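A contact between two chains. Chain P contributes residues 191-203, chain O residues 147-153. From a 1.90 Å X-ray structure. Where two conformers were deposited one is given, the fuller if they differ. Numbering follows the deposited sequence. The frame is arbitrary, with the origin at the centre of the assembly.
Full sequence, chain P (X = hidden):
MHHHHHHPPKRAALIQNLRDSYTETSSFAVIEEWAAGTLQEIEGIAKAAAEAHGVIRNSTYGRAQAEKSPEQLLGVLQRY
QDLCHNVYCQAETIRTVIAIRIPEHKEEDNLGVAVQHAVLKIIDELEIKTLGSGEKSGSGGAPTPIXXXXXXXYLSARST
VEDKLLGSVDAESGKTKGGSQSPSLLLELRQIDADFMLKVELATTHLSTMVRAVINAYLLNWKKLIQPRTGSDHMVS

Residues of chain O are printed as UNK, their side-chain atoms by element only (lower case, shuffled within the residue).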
# COMPACT_ATOMS: atom_id res chain seq x y z
N GLN P 191 37.31 -95.94 -79.43
CA GLN P 191 36.74 -94.80 -78.69
C GLN P 191 36.67 -95.04 -77.18
O GLN P 191 36.81 -94.10 -76.40
CB GLN P 191 35.38 -94.39 -79.26
CG GLN P 191 35.05 -92.94 -78.97
CD GLN P 191 36.08 -92.01 -79.57
OE1 GLN P 191 36.41 -92.13 -80.75
NE2 GLN P 191 36.60 -91.09 -78.76
N ILE P 192 36.46 -96.29 -76.77
CA ILE P 192 36.54 -96.65 -75.36
C ILE P 192 37.94 -96.39 -74.85
O ILE P 192 38.13 -95.76 -73.79
CB ILE P 192 36.09 -98.12 -75.12
CG1 ILE P 192 34.57 -98.23 -75.30
CG2 ILE P 192 36.54 -98.60 -73.74
CD1 ILE P 192 34.00 -99.64 -75.30
N ASP P 193 38.94 -96.88 -75.60
CA ASP P 193 40.33 -96.62 -75.26
C ASP P 193 40.60 -95.13 -75.15
O ASP P 193 41.09 -94.67 -74.12
CB ASP P 193 41.26 -97.29 -76.28
CG ASP P 193 41.34 -98.81 -76.08
OD1 ASP P 193 40.79 -99.32 -75.08
OD2 ASP P 193 41.93 -99.58 -76.88
N ALA P 194 40.23 -94.37 -76.18
CA ALA P 194 40.45 -92.92 -76.20
C ALA P 194 39.71 -92.21 -75.04
O ALA P 194 40.30 -91.43 -74.29
CB ALA P 194 40.05 -92.32 -77.56
N ASP P 195 38.42 -92.52 -74.89
CA ASP P 195 37.57 -91.82 -73.91
C ASP P 195 37.97 -92.06 -72.48
O ASP P 195 37.86 -91.16 -71.65
CB ASP P 195 36.10 -92.17 -74.07
CG ASP P 195 35.45 -91.44 -75.22
OD1 ASP P 195 36.14 -90.69 -75.95
OD2 ASP P 195 34.24 -91.55 -75.46
N PHE P 196 38.44 -93.27 -72.16
CA PHE P 196 38.94 -93.50 -70.81
C PHE P 196 40.18 -92.72 -70.44
O PHE P 196 40.28 -92.24 -69.32
CB PHE P 196 39.02 -94.97 -70.43
CG PHE P 196 37.70 -95.50 -69.94
CD1 PHE P 196 36.71 -95.86 -70.84
CD2 PHE P 196 37.44 -95.57 -68.57
CE1 PHE P 196 35.45 -96.33 -70.38
CE2 PHE P 196 36.21 -96.03 -68.10
CZ PHE P 196 35.21 -96.41 -69.02
N MET P 197 41.07 -92.53 -71.42
CA MET P 197 42.21 -91.64 -71.26
C MET P 197 41.80 -90.16 -71.13
O MET P 197 42.29 -89.45 -70.23
CB MET P 197 43.21 -91.88 -72.40
CG MET P 197 43.91 -93.27 -72.30
SD MET P 197 44.77 -93.60 -70.74
CE MET P 197 43.53 -94.51 -69.80
N LEU P 198 40.88 -89.71 -71.99
CA LEU P 198 40.33 -88.35 -71.93
C LEU P 198 39.69 -88.11 -70.57
O LEU P 198 39.86 -87.03 -69.98
CB LEU P 198 39.29 -88.12 -73.04
CG LEU P 198 38.48 -86.80 -73.00
CD1 LEU P 198 39.39 -85.60 -73.14
CD2 LEU P 198 37.42 -86.78 -74.07
N LYS P 199 38.98 -89.11 -70.05
CA LYS P 199 38.30 -88.97 -68.77
C LYS P 199 39.29 -88.81 -67.63
O LYS P 199 39.05 -88.04 -66.71
CB LYS P 199 37.34 -90.13 -68.54
CG LYS P 199 36.06 -89.97 -69.35
CD LYS P 199 35.26 -91.24 -69.31
CE LYS P 199 33.90 -90.99 -69.90
NZ LYS P 199 32.94 -91.99 -69.34
N VAL P 200 40.41 -89.51 -67.71
CA VAL P 200 41.50 -89.28 -66.74
C VAL P 200 42.06 -87.88 -66.81
O VAL P 200 42.26 -87.26 -65.77
CB VAL P 200 42.62 -90.35 -66.85
CG1 VAL P 200 43.77 -90.01 -65.90
CG2 VAL P 200 42.06 -91.73 -66.51
N GLU P 201 42.28 -87.36 -68.02
CA GLU P 201 42.72 -85.97 -68.20
C GLU P 201 41.73 -84.97 -67.60
O GLU P 201 42.11 -84.01 -66.94
CB GLU P 201 42.90 -85.62 -69.67
CG GLU P 201 43.92 -86.46 -70.42
CD GLU P 201 44.06 -86.02 -71.86
OE1 GLU P 201 43.60 -86.76 -72.76
OE2 GLU P 201 44.61 -84.91 -72.08
N LEU P 202 40.44 -85.21 -67.84
CA LEU P 202 39.40 -84.34 -67.28
C LEU P 202 39.29 -84.50 -65.76
O LEU P 202 39.29 -83.50 -65.04
CB LEU P 202 38.05 -84.58 -67.96
CG LEU P 202 37.90 -84.41 -69.47
CD1 LEU P 202 36.51 -84.85 -69.92
CD2 LEU P 202 38.21 -82.98 -69.97
N ALA P 203 39.20 -85.74 -65.28
CA ALA P 203 39.05 -85.98 -63.85
C ALA P 203 40.23 -85.48 -63.02
O ALA P 203 40.02 -84.97 -61.92
CB ALA P 203 38.76 -87.45 -63.55
N UNK O 147 26.53 -84.36 -75.47
CA UNK O 147 27.62 -84.07 -74.56
C UNK O 147 29.02 -84.40 -75.05
O UNK O 147 29.24 -84.69 -76.22
N UNK O 148 29.96 -84.41 -74.11
CA UNK O 148 31.39 -84.61 -74.37
C UNK O 148 31.80 -85.97 -74.92
O UNK O 148 32.90 -86.13 -75.47
c UNK O 148 32.41 -82.95 -72.77
s UNK O 148 33.72 -82.82 -71.57
c UNK O 148 35.14 -83.08 -72.64
c UNK O 148 32.17 -84.39 -73.08
N UNK O 149 30.95 -86.97 -74.72
CA UNK O 149 31.25 -88.32 -75.20
C UNK O 149 30.35 -88.67 -76.38
O UNK O 149 29.79 -89.75 -76.45
c UNK O 149 33.84 -87.95 -71.67
c UNK O 149 31.17 -89.30 -74.03
o UNK O 149 33.70 -86.99 -69.50
c UNK O 149 31.08 -88.31 -71.70
c UNK O 149 31.69 -87.73 -70.59
c UNK O 149 31.84 -88.72 -72.80
c UNK O 149 33.08 -87.56 -70.58
c UNK O 149 33.21 -88.52 -72.78
N UNK O 150 30.24 -87.72 -77.30
CA UNK O 150 29.29 -87.77 -78.41
C UNK O 150 29.72 -88.79 -79.46
O UNK O 150 28.88 -89.44 -80.08
c UNK O 150 29.22 -86.41 -79.06
N UNK O 151 31.02 -88.89 -79.65
CA UNK O 151 31.59 -89.87 -80.57
C UNK O 151 31.26 -91.29 -80.13
O UNK O 151 30.79 -92.09 -80.92
c UNK O 151 33.87 -90.18 -81.89
c UNK O 151 33.09 -89.67 -80.68
c UNK O 151 33.03 -90.25 -83.17
c UNK O 151 35.08 -89.27 -82.06
N UNK O 152 31.48 -91.59 -78.85
CA UNK O 152 31.07 -92.87 -78.31
C UNK O 152 29.56 -93.10 -78.39
O UNK O 152 29.14 -94.21 -78.72
n UNK O 152 30.87 -97.94 -73.51
c UNK O 152 31.05 -94.31 -76.20
c UNK O 152 32.13 -95.27 -75.72
n UNK O 152 31.51 -96.48 -75.18
c UNK O 152 31.48 -96.82 -73.88
n UNK O 152 32.07 -96.05 -72.96
c UNK O 152 31.58 -93.06 -76.88
N UNK O 153 28.76 -92.08 -78.09
CA UNK O 153 27.29 -92.14 -78.24
C UNK O 153 26.92 -92.53 -79.68
O UNK O 153 26.12 -93.44 -79.88
o UNK O 153 24.71 -89.00 -77.01
c UNK O 153 25.80 -89.01 -76.37
o UNK O 153 26.18 -88.04 -75.63
c UNK O 153 26.71 -90.23 -76.52
c UNK O 153 26.63 -90.79 -77.95
O HOH W 1 33.12 -89.93 -77.21
O HOH W 2 32.82 -92.69 -73.54

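Position 147 of chain O has backbone atoms and nothing beyond CA, so it is Gly O147; it lies out of reach of the helix that runs through residues 191-203 of chain P.

Position 148 carries four side-chain atoms in an unbranched chain, two carbons, a sulfur and a terminal carbon that packs on Leu P202, which identifies a methionine. In Met O148 the CA-to-CB bond points toward chain P, and CE lies 3.5 Å from CD1 of Leu P202, an apolar contact between buried side chains.

At position 149 one carbon leads to a six-membered carbon ring bearing a single oxygen, and the side chain lies along Asp P195, Leu P198, Lys P199 and Leu P202. A ring with one hydroxyl is that of tyrosine. The extended side chain of Lys P199 crosses one face of the Tyr O149 ring: its CE lies 3.5 Å from CE2 of Tyr O149 in a CH-pi contact, and its NZ stands 4.5 Å from the ring centroid, 7° off the normal, which places the ammonium almost directly over the ring face in a cation-pi interaction. CD1 of Leu P202 also comes within 3.6 Å of the OH of Tyr O149, whose hydrogen bond is made elsewhere in the structure. The residue occupies the N-cap position of the helix that follows.

Position 150 has a single side-chain carbon, pointing away from chain P and touching nothing there: Ala O150.

Position 151 shows four carbons forked at the second, meeting Gln P191; the pattern is leucine. CG of Leu O151 lies 3.4 Å from OE1 of Gln P191.

At position 152 three carbons are followed by a nitrogen and a carbon carrying two more nitrogens, a guanidinium, and the chain sits as a knob among Gln P191, Ile P192, Asp P195 and Phe P196. The residue is arginine. CG1 of Ile P192 covers one face of the guanidinium, 3.5 Å from NE of Arg O152, while CB of Arg O152 is 3.4 Å from OD2 of Asp P195.

Position 153 has three carbons, the third carrying two oxygens; this carboxylate, Glu O153, does not reach chain P.

No direct hydrogen bond joins the two stretches. Side-chain packing carries the contact, with Arg O152 seated among four helix residues, Tyr O149 under Lys P199 and Met O148 against Leu P202. Two waters bridge Asp P195 to Arg O152: one accepts from N of Arg O152 (2.9 Å) and donates to OD2 of Asp P195 (2.6 Å), and a second donates to the same OD2 of Asp P195 (2.6 Å) while accepting a weak bond from NH1 of Arg O152 (3.5 Å). Within chain P, NE2 of Gln P191 donates to OD1 of Asp P195 (2.9 Å), leaving OD2 to serve both waters.

Chain O 147-153: GMYALRE
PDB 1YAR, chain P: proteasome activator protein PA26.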